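Local coordinates for phosphoacetylglucosamine mutase (Aspergillus lentulus, PDB 5O9X), which interconverts N-acetylglucosamine 6-phosphate and N-acetylglucosamine 1-phosphate, as a phosphomutase of the alpha-D-phosphohexomutase family, at residues A[199-204]-A[414-419]; A[290-295]-A[430-435]; A[307-312]-A[447-452]; A[314-319]-A[439-444]. The protein carries 1 engineered substitution. All blocks are in the same frame, centred on the assembly; numbering follows the deposited sequence.

Contact 1: A[199-204]-A[414-419]; sequences FKRVMR and LQALTD
Arg201 and Asp419 form a salt bridge between the two segments: NH1 of Arg201 lies 2.7 Å from OD2 of Asp419, with a nearly straight N-H...O angle of 171°. The oxygen lies in the guanidinium plane but is approached on its anti side, and the carboxylate is turned 48° against the guanidinium. A water extends the grip: it accepts from NH2 of Arg201 and donates to the same OD2, making a small ring with the direct bond. A second water lies between NH2 and OE1 of Gln415, but it sits so unusually close to NH2 that this bridge is doubtful; NE2 of Gln415 is held by the carbonyl of Ile397. OD2 therefore takes one direct and one water-borne donor, and the pair sits at the outer margin of the interface.

The contact joins the last turn of helix 188-202 to helix 405-420, linking domains II and III, two of the alpha/beta modules of the phosphohexomutase fold. At the centre is Ala416, whose small side chain lets the backbones come to 5.2 Å between CA of Val202 and CA of Ala416. One guanidinium face of Arg201 lies over CA of Ala416, offset toward the rim, while CB of Arg201 packs against CB of Ala416 at 3.6 Å. Further in, CG1 of Val202 presses on CB of Ala416 at 3.3 Å, closer than usual carbon contact, and also reaches the backbone N of Leu417. The Leu417 side chain packs mainly on Phe316 and Ile317 of helix 306-324.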
# COMPACT_ATOMS: atom_id res chain seq x y z
N PHE A 199 9.44 18.16 3.28
CA PHE A 199 8.44 18.72 4.22
C PHE A 199 8.76 20.14 4.63
O PHE A 199 7.87 21.02 4.68
CB PHE A 199 8.34 17.87 5.47
CG PHE A 199 7.18 18.23 6.38
CD1 PHE A 199 5.84 18.13 5.94
CD2 PHE A 199 7.44 18.66 7.69
CE1 PHE A 199 4.79 18.46 6.88
CE2 PHE A 199 6.42 18.94 8.62
CZ PHE A 199 5.08 18.85 8.18
N LYS A 200 10.04 20.39 4.97
CA LYS A 200 10.46 21.81 5.20
C LYS A 200 10.05 22.76 4.07
O LYS A 200 9.47 23.82 4.33
CB LYS A 200 12.00 21.89 5.46
CG LYS A 200 12.44 23.28 5.93
CD LYS A 200 13.96 23.34 6.11
CE LYS A 200 14.44 24.70 6.65
NZ LYS A 200 14.42 24.64 8.13
N ARG A 201 10.34 22.41 2.82
CA ARG A 201 9.99 23.25 1.68
C ARG A 201 8.47 23.38 1.52
O ARG A 201 7.96 24.47 1.34
CB ARG A 201 10.52 22.68 0.36
CG ARG A 201 12.02 22.98 0.11
CD ARG A 201 12.57 22.02 -0.94
NE ARG A 201 12.03 22.32 -2.28
CZ ARG A 201 11.90 21.41 -3.25
NH1 ARG A 201 12.18 20.12 -3.01
NH2 ARG A 201 11.46 21.76 -4.48
N VAL A 202 7.74 22.26 1.55
CA VAL A 202 6.28 22.35 1.43
C VAL A 202 5.71 23.21 2.56
O VAL A 202 4.72 23.88 2.31
CB VAL A 202 5.51 21.00 1.35
CG1 VAL A 202 6.07 20.04 0.32
CG2 VAL A 202 5.40 20.31 2.66
N MET A 203 6.31 23.24 3.75
CA MET A 203 5.72 23.95 4.86
C MET A 203 6.04 25.46 4.87
O MET A 203 5.64 26.15 5.79
CB MET A 203 6.08 23.35 6.23
CG MET A 203 5.43 21.94 6.47
SD MET A 203 3.62 22.15 6.55
CE MET A 203 3.35 23.02 8.11
N ARG A 204 6.84 25.94 3.92
CA ARG A 204 7.34 27.36 4.01
C ARG A 204 6.12 28.29 4.17
O ARG A 204 5.16 28.25 3.36
CB ARG A 204 8.19 27.76 2.79
CG ARG A 204 8.61 29.25 2.82
CD ARG A 204 8.98 29.81 1.43
NE ARG A 204 9.92 28.92 0.74
CZ ARG A 204 11.24 28.90 0.94
NH1 ARG A 204 11.81 29.74 1.82
NH2 ARG A 204 11.98 28.02 0.27
N LEU A 414 4.04 23.28 -5.22
CA LEU A 414 3.87 22.07 -6.02
C LEU A 414 5.14 21.30 -6.22
O LEU A 414 5.16 20.07 -6.16
CB LEU A 414 3.27 22.37 -7.41
CG LEU A 414 1.78 22.50 -7.53
CD1 LEU A 414 1.49 23.11 -8.89
CD2 LEU A 414 1.11 21.11 -7.37
N GLN A 415 6.24 22.02 -6.47
CA GLN A 415 7.53 21.36 -6.71
C GLN A 415 7.95 20.59 -5.47
O GLN A 415 8.38 19.43 -5.57
CB GLN A 415 8.65 22.41 -7.05
CG GLN A 415 8.40 23.23 -8.32
CD GLN A 415 9.33 24.48 -8.44
OE1 GLN A 415 10.00 24.87 -7.46
NE2 GLN A 415 9.40 25.06 -9.66
N ALA A 416 7.79 21.22 -4.30
CA ALA A 416 8.15 20.56 -3.06
C ALA A 416 7.27 19.24 -2.85
O ALA A 416 7.77 18.18 -2.38
CB ALA A 416 7.96 21.53 -1.88
N LEU A 417 5.98 19.35 -3.18
CA LEU A 417 5.03 18.22 -3.05
C LEU A 417 5.52 17.03 -3.90
O LEU A 417 5.46 15.88 -3.47
CB LEU A 417 3.65 18.77 -3.45
CG LEU A 417 2.37 17.97 -3.34
CD1 LEU A 417 1.23 18.92 -2.92
CD2 LEU A 417 2.16 17.50 -4.77
N THR A 418 6.06 17.29 -5.09
CA THR A 418 6.53 16.23 -5.92
C THR A 418 7.77 15.60 -5.29
O THR A 418 8.05 14.44 -5.58
CB THR A 418 6.88 16.66 -7.40
OG1 THR A 418 7.99 17.57 -7.38
CG2 THR A 418 5.67 17.30 -8.16
N ASP A 419 8.53 16.33 -4.47
CA ASP A 419 9.65 15.62 -3.76
C ASP A 419 9.23 14.94 -2.46
O ASP A 419 9.93 14.05 -1.94
CB ASP A 419 10.79 16.58 -3.43
CG ASP A 419 11.55 16.96 -4.66
OD1 ASP A 419 11.81 16.08 -5.54
OD2 ASP A 419 11.81 18.15 -4.77
O HOH W 1 11.04 24.19 -4.81
O HOH W 2 11.66 19.93 -6.81

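Contact 2: A[290-295]-A[430-435]; sequences ILYYFL and SDMLLV. Unlike the reference sequence in segment 290-295: Leu291 (reference Val).
Ile290 and Tyr292 of the strand meet Met432 and Val435 of the helix in an apolar contact. Its tightest aliphatic part is Ile290: CG1 is anti to the backbone N (chi1 -177°) and chi2 continues extended (164°), carrying CD1 to CB of Met432 at 3.4 Å and nearly as close to CG, both shorter than ordinary carbon contact. The two side chains cross at about a right angle. CG2 of Ile290 makes a lighter contact with CB of Asp431, at 4.0 Å.

The aromatic part is a CH-pi interaction. CG1 of Val435 sits over one face of the Tyr292 ring, 3.9 Å from its centroid and displaced toward the CZ side, so that CZ is its nearest ring atom at 3.6 Å. OH of Tyr292 comes 3.7 Å from CG of Met432. Its polar partner is one residue past the segment: OH is hydrogen-bonded to OE2 of Glu436, which satisfies this buried hydroxyl on the same helix.

Strand 290-295 runs antiparallel between strands 279-283 and 301-304 in a mixed five-stranded sheet, and helix 428-442 packs against it with the two segment axes 9.1 Å apart and 37° from parallel. Trp449 from the following helix meets the Tyr292 ring edge-to-face.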
# COMPACT_ATOMS: atom_id res chain seq x y z
N ILE A 290 -2.32 4.47 5.87
CA ILE A 290 -2.64 5.43 6.94
C ILE A 290 -4.13 5.82 6.83
O ILE A 290 -4.62 6.05 5.73
CB ILE A 290 -1.77 6.67 6.89
CG1 ILE A 290 -2.09 7.61 8.09
CG2 ILE A 290 -1.76 7.31 5.50
CD1 ILE A 290 -1.02 8.63 8.30
N LEU A 291 -4.84 5.84 7.95
CA LEU A 291 -5.99 6.76 8.05
C LEU A 291 -6.09 7.63 9.18
O LEU A 291 -5.39 7.45 10.13
CB LEU A 291 -7.29 6.14 7.96
CG LEU A 291 -7.81 4.90 8.38
CD1 LEU A 291 -7.40 4.42 6.97
CD2 LEU A 291 -7.10 4.54 9.67
N TYR A 292 -6.97 8.60 9.06
CA TYR A 292 -7.11 9.64 10.07
C TYR A 292 -8.46 9.48 10.71
O TYR A 292 -9.37 8.91 10.09
CB TYR A 292 -7.09 11.04 9.31
CG TYR A 292 -5.69 11.70 9.34
CD1 TYR A 292 -4.66 11.23 8.45
CD2 TYR A 292 -5.40 12.72 10.26
CE1 TYR A 292 -3.36 11.80 8.46
CE2 TYR A 292 -4.12 13.36 10.27
CZ TYR A 292 -3.10 12.87 9.38
OH TYR A 292 -1.86 13.47 9.31
N TYR A 293 -8.65 10.08 11.90
CA TYR A 293 -9.92 10.01 12.59
C TYR A 293 -9.83 10.93 13.79
O TYR A 293 -8.74 11.39 14.17
CB TYR A 293 -10.28 8.56 13.07
CG TYR A 293 -9.14 7.88 13.80
CD1 TYR A 293 -9.05 7.89 15.26
CD2 TYR A 293 -8.14 7.20 13.05
CE1 TYR A 293 -7.98 7.23 15.90
CE2 TYR A 293 -7.10 6.53 13.69
CZ TYR A 293 -7.01 6.58 15.12
OH TYR A 293 -5.96 5.88 15.71
N PHE A 294 -10.99 11.29 14.32
CA PHE A 294 -11.05 12.10 15.54
C PHE A 294 -12.37 11.89 16.21
O PHE A 294 -13.33 11.40 15.55
CB PHE A 294 -10.87 13.63 15.19
CG PHE A 294 -11.99 14.25 14.41
CD1 PHE A 294 -12.77 15.30 14.98
CD2 PHE A 294 -12.24 13.88 13.07
CE1 PHE A 294 -13.75 15.92 14.21
CE2 PHE A 294 -13.24 14.48 12.34
CZ PHE A 294 -14.02 15.50 12.89
N LEU A 295 -12.44 12.32 17.48
CA LEU A 295 -13.72 12.40 18.20
C LEU A 295 -14.25 13.83 18.02
O LEU A 295 -13.52 14.78 18.31
CB LEU A 295 -13.50 12.14 19.66
CG LEU A 295 -13.06 10.70 19.92
CD1 LEU A 295 -12.42 10.57 21.31
CD2 LEU A 295 -14.17 9.67 19.72
N SER A 430 4.97 9.43 4.54
CA SER A 430 5.05 10.59 3.62
C SER A 430 3.62 11.15 3.36
O SER A 430 3.41 12.37 3.37
CB SER A 430 5.75 10.07 2.32
OG SER A 430 5.37 10.81 1.19
N ASP A 431 2.63 10.26 3.18
CA ASP A 431 1.20 10.65 3.10
C ASP A 431 0.72 11.37 4.36
O ASP A 431 -0.04 12.35 4.28
CB ASP A 431 0.29 9.47 2.84
CG ASP A 431 0.50 8.84 1.47
OD1 ASP A 431 1.07 9.45 0.53
OD2 ASP A 431 0.05 7.66 1.34
N MET A 432 1.13 10.91 5.52
CA MET A 432 0.82 11.65 6.75
C MET A 432 1.41 13.10 6.69
O MET A 432 0.69 14.06 7.00
CB MET A 432 1.46 10.92 7.87
CG MET A 432 1.04 11.25 9.26
SD MET A 432 2.53 11.29 10.31
CE MET A 432 2.75 13.06 9.81
N LEU A 433 2.69 13.26 6.28
CA LEU A 433 3.22 14.65 6.24
C LEU A 433 2.44 15.47 5.17
O LEU A 433 2.24 16.68 5.31
CB LEU A 433 4.74 14.62 5.84
CG LEU A 433 5.67 13.95 6.91
CD1 LEU A 433 7.10 13.81 6.34
CD2 LEU A 433 5.66 14.74 8.24
N LEU A 434 2.11 14.82 4.05
CA LEU A 434 1.27 15.46 3.03
C LEU A 434 -0.04 16.01 3.61
O LEU A 434 -0.36 17.21 3.43
CB LEU A 434 0.97 14.49 1.90
CG LEU A 434 -0.05 14.92 0.80
CD1 LEU A 434 0.48 16.06 -0.01
CD2 LEU A 434 -0.44 13.75 -0.08
N VAL A 435 -0.76 15.17 4.32
CA VAL A 435 -2.03 15.60 4.94
C VAL A 435 -1.80 16.76 5.94
O VAL A 435 -2.51 17.80 5.90
CB VAL A 435 -2.69 14.43 5.68
CG1 VAL A 435 -3.83 14.94 6.55
CG2 VAL A 435 -3.23 13.41 4.66

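Contact 3: A[307-312]-A[447-452]; sequences DRIATL and KEWLAT
Trp449 and Arg308 interlock across two helix segments that run nearly perpendicular, at 94°. The tight part is the indole. Its NE1 donates to the main-chain O of Arg308 at 3.0 Å, from above the carbonyl plane although the oxygen lies in the ring plane; the helical N-H of Leu312 reaches this oxygen from the opposite face, giving it two donors. CD2 of Leu312 covers one face of the six-membered ring, 4.1 Å from its centroid, and CG1 of Ile309 touches CZ2.

Toward the outer side the contact is polar and less closely fitted. A bend at chi2 (-83°) turns CD of Arg308, and NH1 donates to O of Leu450 at 2.9 Å and weakly to OG1 of Thr452. OG1 itself donates to O of Trp449, and a water bridges it to OG1 of Thr311. The ring of Tyr453 makes a cation-pi contact with the guanidinium, while CD1 of Leu450 lies over one guanidinium face, offset toward the rim, 4.0 Å from NH2 of Arg308.

Two main-chain carbonyls, of Leu450 and Tyr453, accept from the Arg308 guanidinium near the C-terminal part of helix 446-451, so that a buried arginine and an indole together join this short helix to helix 306-324 of the domain III alpha/beta unit.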
# COMPACT_ATOMS: atom_id res chain seq x y z
N ASP A 307 -9.96 7.48 0.88
CA ASP A 307 -10.60 8.39 -0.09
C ASP A 307 -10.71 9.80 0.37
O ASP A 307 -10.72 10.73 -0.43
CB ASP A 307 -11.95 7.83 -0.46
CG ASP A 307 -11.78 6.51 -1.18
OD1 ASP A 307 -11.25 6.50 -2.32
OD2 ASP A 307 -12.11 5.46 -0.57
N ARG A 308 -10.80 9.99 1.68
CA ARG A 308 -10.69 11.36 2.24
C ARG A 308 -9.32 11.97 1.99
O ARG A 308 -9.27 13.17 1.74
CB ARG A 308 -10.89 11.44 3.78
CG ARG A 308 -12.29 11.06 4.13
CD ARG A 308 -13.16 12.32 3.93
NE ARG A 308 -14.49 11.93 4.31
CZ ARG A 308 -15.53 12.72 4.49
NH1 ARG A 308 -15.44 14.03 4.21
NH2 ARG A 308 -16.69 12.17 4.89
N ILE A 309 -8.27 11.16 2.09
CA ILE A 309 -6.91 11.65 1.76
C ILE A 309 -6.81 11.96 0.26
O ILE A 309 -6.30 13.01 -0.12
CB ILE A 309 -5.79 10.63 2.22
CG1 ILE A 309 -5.93 10.40 3.76
CG2 ILE A 309 -4.39 11.22 1.91
CD1 ILE A 309 -5.04 9.31 4.34
N ALA A 310 -7.28 11.03 -0.58
CA ALA A 310 -7.23 11.24 -2.05
C ALA A 310 -7.93 12.59 -2.38
O ALA A 310 -7.43 13.42 -3.18
CB ALA A 310 -7.94 10.09 -2.73
N THR A 311 -9.12 12.77 -1.84
CA THR A 311 -9.91 13.97 -2.20
C THR A 311 -9.29 15.27 -1.63
O THR A 311 -9.33 16.33 -2.27
CB THR A 311 -11.38 13.84 -1.79
OG1 THR A 311 -11.49 13.52 -0.42
CG2 THR A 311 -12.00 12.72 -2.61
N LEU A 312 -8.74 15.16 -0.43
CA LEU A 312 -7.98 16.25 0.18
C LEU A 312 -6.82 16.66 -0.77
O LEU A 312 -6.63 17.84 -1.10
CB LEU A 312 -7.46 15.83 1.60
CG LEU A 312 -6.66 16.95 2.33
CD1 LEU A 312 -7.61 18.09 2.76
CD2 LEU A 312 -5.86 16.47 3.50
N LYS A 447 -12.63 18.84 11.55
CA LYS A 447 -14.02 19.31 11.30
C LYS A 447 -14.25 19.73 9.83
O LYS A 447 -15.24 19.26 9.22
CB LYS A 447 -14.38 20.51 12.24
CG LYS A 447 -15.81 21.04 11.96
CD LYS A 447 -16.17 22.24 12.85
CE LYS A 447 -17.67 22.54 12.69
NZ LYS A 447 -17.98 23.94 13.04
N GLU A 448 -13.45 20.69 9.28
CA GLU A 448 -13.65 21.13 7.88
C GLU A 448 -13.38 20.08 6.85
O GLU A 448 -14.05 19.96 5.80
CB GLU A 448 -12.79 22.39 7.55
CG GLU A 448 -13.32 23.66 8.23
CD GLU A 448 -12.94 23.77 9.69
OE1 GLU A 448 -11.88 23.24 10.09
OE2 GLU A 448 -13.67 24.38 10.46
N TRP A 449 -12.38 19.24 7.13
CA TRP A 449 -12.10 18.16 6.22
C TRP A 449 -13.28 17.15 6.20
O TRP A 449 -13.70 16.73 5.13
CB TRP A 449 -10.77 17.46 6.71
CG TRP A 449 -10.24 16.35 5.80
CD1 TRP A 449 -10.68 15.99 4.52
CD2 TRP A 449 -9.18 15.46 6.12
NE1 TRP A 449 -9.90 14.94 4.05
CE2 TRP A 449 -8.98 14.59 5.02
CE3 TRP A 449 -8.38 15.29 7.26
CZ2 TRP A 449 -8.02 13.55 5.03
CZ3 TRP A 449 -7.40 14.29 7.25
CH2 TRP A 449 -7.23 13.43 6.15
N LEU A 450 -13.79 16.78 7.36
CA LEU A 450 -14.97 15.91 7.42
C LEU A 450 -16.19 16.51 6.68
O LEU A 450 -16.92 15.76 5.98
CB LEU A 450 -15.34 15.51 8.88
CG LEU A 450 -16.45 14.41 9.04
CD1 LEU A 450 -15.84 13.05 8.72
CD2 LEU A 450 -16.93 14.49 10.46
N ALA A 451 -16.32 17.85 6.72
CA ALA A 451 -17.48 18.50 6.15
C ALA A 451 -17.46 18.56 4.62
O ALA A 451 -18.52 18.79 4.00
CB ALA A 451 -17.68 19.91 6.81
N THR A 452 -16.33 18.25 3.97
CA THR A 452 -16.28 18.20 2.51
C THR A 452 -17.42 17.38 1.87
O THR A 452 -17.99 17.79 0.86
CB THR A 452 -14.93 17.68 1.97
OG1 THR A 452 -14.58 16.40 2.55
CG2 THR A 452 -13.75 18.67 2.32
O HOH W 3 -11.85 15.66 1.30

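Contact 4: A[314-319]-A[439-444]; sequences ASFIGD and LAHKGW
Helix 306-324 and the C-terminal turn of helix 428-442 meet in the domain III region, where Lys442 and His441 face Ser315, Phe316 and Asp319. The second helix ends at Gly443, whose positive phi turns the chain away; its N-H is bonded to O of Leu439.

Lys442 reaches across with CD and CE extended from its CG, then bends at the last torsion (chi4 -62°) to bring NZ to OG of Ser315, to which it donates at 2.8 Å. OD2 of Asp319 lies 3.8 Å from the same NZ, a long salt bridge. A water that accepts from NZ of Lys442 also lies close to OD2 of Asp319, at a distance so short that this second link is doubtful. OD1 of Asp319 pairs with Arg322. CD of Lys442 also rests over one face of the Trp444 ring, offset toward the rim.

Further along, CE1 and CZ of Phe316 press on His441: CE1 lies 3.6 Å from CB, and CZ is over one imidazole face. The ring planes are inclined at 47°, an oblique pairing. NE2 of His441 is hydrogen-bonded to O of Val202.

The ammonium thus has a neutral hydroxyl as its close direct protein partner here. Its direct pairing with the carboxylate is long, so the ionic attraction is probably modest.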
# COMPACT_ATOMS: atom_id res chain seq x y z
N ALA A 314 -6.34 15.83 -4.08
CA ALA A 314 -6.84 16.32 -5.36
C ALA A 314 -7.33 17.77 -5.28
O ALA A 314 -7.06 18.57 -6.22
CB ALA A 314 -7.91 15.39 -5.93
N SER A 315 -8.01 18.15 -4.20
CA SER A 315 -8.48 19.54 -4.04
C SER A 315 -7.26 20.48 -3.91
O SER A 315 -7.20 21.51 -4.58
CB SER A 315 -9.32 19.60 -2.76
OG SER A 315 -9.43 20.91 -2.26
N PHE A 316 -6.33 20.18 -3.00
CA PHE A 316 -5.16 21.02 -2.80
C PHE A 316 -4.35 21.19 -4.10
O PHE A 316 -4.03 22.30 -4.51
CB PHE A 316 -4.25 20.42 -1.73
CG PHE A 316 -3.14 21.34 -1.31
CD1 PHE A 316 -3.43 22.65 -0.88
CD2 PHE A 316 -1.83 20.91 -1.35
CE1 PHE A 316 -2.39 23.50 -0.50
CE2 PHE A 316 -0.78 21.73 -0.91
CZ PHE A 316 -1.08 23.02 -0.48
N ILE A 317 -4.01 20.11 -4.76
CA ILE A 317 -3.25 20.19 -5.98
C ILE A 317 -3.93 21.02 -7.10
O ILE A 317 -3.26 21.79 -7.85
CB ILE A 317 -2.76 18.79 -6.50
CG1 ILE A 317 -1.82 18.17 -5.46
CG2 ILE A 317 -2.13 18.89 -7.93
CD1 ILE A 317 -1.57 16.65 -5.65
N GLY A 318 -5.24 20.84 -7.24
CA GLY A 318 -6.02 21.64 -8.15
C GLY A 318 -5.99 23.11 -7.83
O GLY A 318 -5.85 23.91 -8.76
N ASP A 319 -6.13 23.48 -6.55
CA ASP A 319 -6.03 24.89 -6.17
C ASP A 319 -4.59 25.41 -6.42
O ASP A 319 -4.45 26.57 -6.87
CB ASP A 319 -6.38 25.11 -4.69
CG ASP A 319 -7.86 24.84 -4.39
OD1 ASP A 319 -8.73 24.73 -5.32
OD2 ASP A 319 -8.14 24.83 -3.17
N LEU A 439 -3.60 20.45 5.42
CA LEU A 439 -4.46 21.11 6.44
C LEU A 439 -3.84 22.41 6.90
O LEU A 439 -4.59 23.38 7.18
CB LEU A 439 -4.63 20.23 7.68
CG LEU A 439 -5.40 18.94 7.28
CD1 LEU A 439 -5.31 17.97 8.49
CD2 LEU A 439 -6.87 19.14 6.82
N ALA A 440 -2.50 22.45 7.02
CA ALA A 440 -1.81 23.67 7.51
C ALA A 440 -2.02 24.80 6.44
O ALA A 440 -2.24 25.97 6.81
CB ALA A 440 -0.30 23.43 7.69
N HIS A 441 -1.89 24.46 5.14
CA HIS A 441 -2.08 25.46 4.10
C HIS A 441 -3.54 25.95 3.97
O HIS A 441 -3.80 27.16 3.86
CB HIS A 441 -1.64 24.94 2.74
CG HIS A 441 -0.15 24.99 2.54
ND1 HIS A 441 0.47 26.07 1.97
CD2 HIS A 441 0.83 24.11 2.88
CE1 HIS A 441 1.78 25.84 1.92
NE2 HIS A 441 2.02 24.68 2.48
N LYS A 442 -4.48 25.01 4.01
CA LYS A 442 -5.91 25.36 3.92
C LYS A 442 -6.38 26.07 5.18
O LYS A 442 -7.37 26.84 5.13
CB LYS A 442 -6.78 24.08 3.66
CG LYS A 442 -6.59 23.46 2.24
CD LYS A 442 -7.57 22.23 2.16
CE LYS A 442 -7.74 21.56 0.79
NZ LYS A 442 -8.31 22.53 -0.20
N GLY A 443 -5.74 25.80 6.32
CA GLY A 443 -6.11 26.38 7.66
C GLY A 443 -7.17 25.49 8.30
O GLY A 443 -7.70 25.79 9.37
N TRP A 444 -7.44 24.34 7.68
CA TRP A 444 -8.54 23.46 8.13
C TRP A 444 -8.18 22.66 9.35
O TRP A 444 -6.97 22.32 9.56
CB TRP A 444 -8.80 22.42 7.01
CG TRP A 444 -9.73 22.85 5.96
CD1 TRP A 444 -10.29 24.14 5.76
CD2 TRP A 444 -10.17 22.06 4.88
NE1 TRP A 444 -11.11 24.11 4.68
CE2 TRP A 444 -11.02 22.87 4.08
CE3 TRP A 444 -9.95 20.70 4.51
CZ2 TRP A 444 -11.67 22.39 2.94
CZ3 TRP A 444 -10.60 20.22 3.35
CH2 TRP A 444 -11.44 21.05 2.59
O HOH W 4 -6.45 24.47 -1.31

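Helix 428-442 ties the four contacts together: it supplies segments to contacts 2 and 4, follows helix 405-420 of contact 1 and precedes helix 446-451 of contact 3. Contacts 3 and 4, with centres about 10 Å apart, share helix 306-324, and Trp444 packs on Leu312 and Thr452. Contacts 2 and 3, about 11 Å apart between centres, merge where Val435 meets Ile309 and Trp449. Contacts 1 and 4 have centres about 13 Å apart and also touch where Leu414 packs on Ile317 and Met203 on Ala440. The bound glucose 1,6-bisphosphate lies about 11 Å from the Ile290 side chain and about 13 Å from that of Ile309, so neither of these side chains touches the ligand.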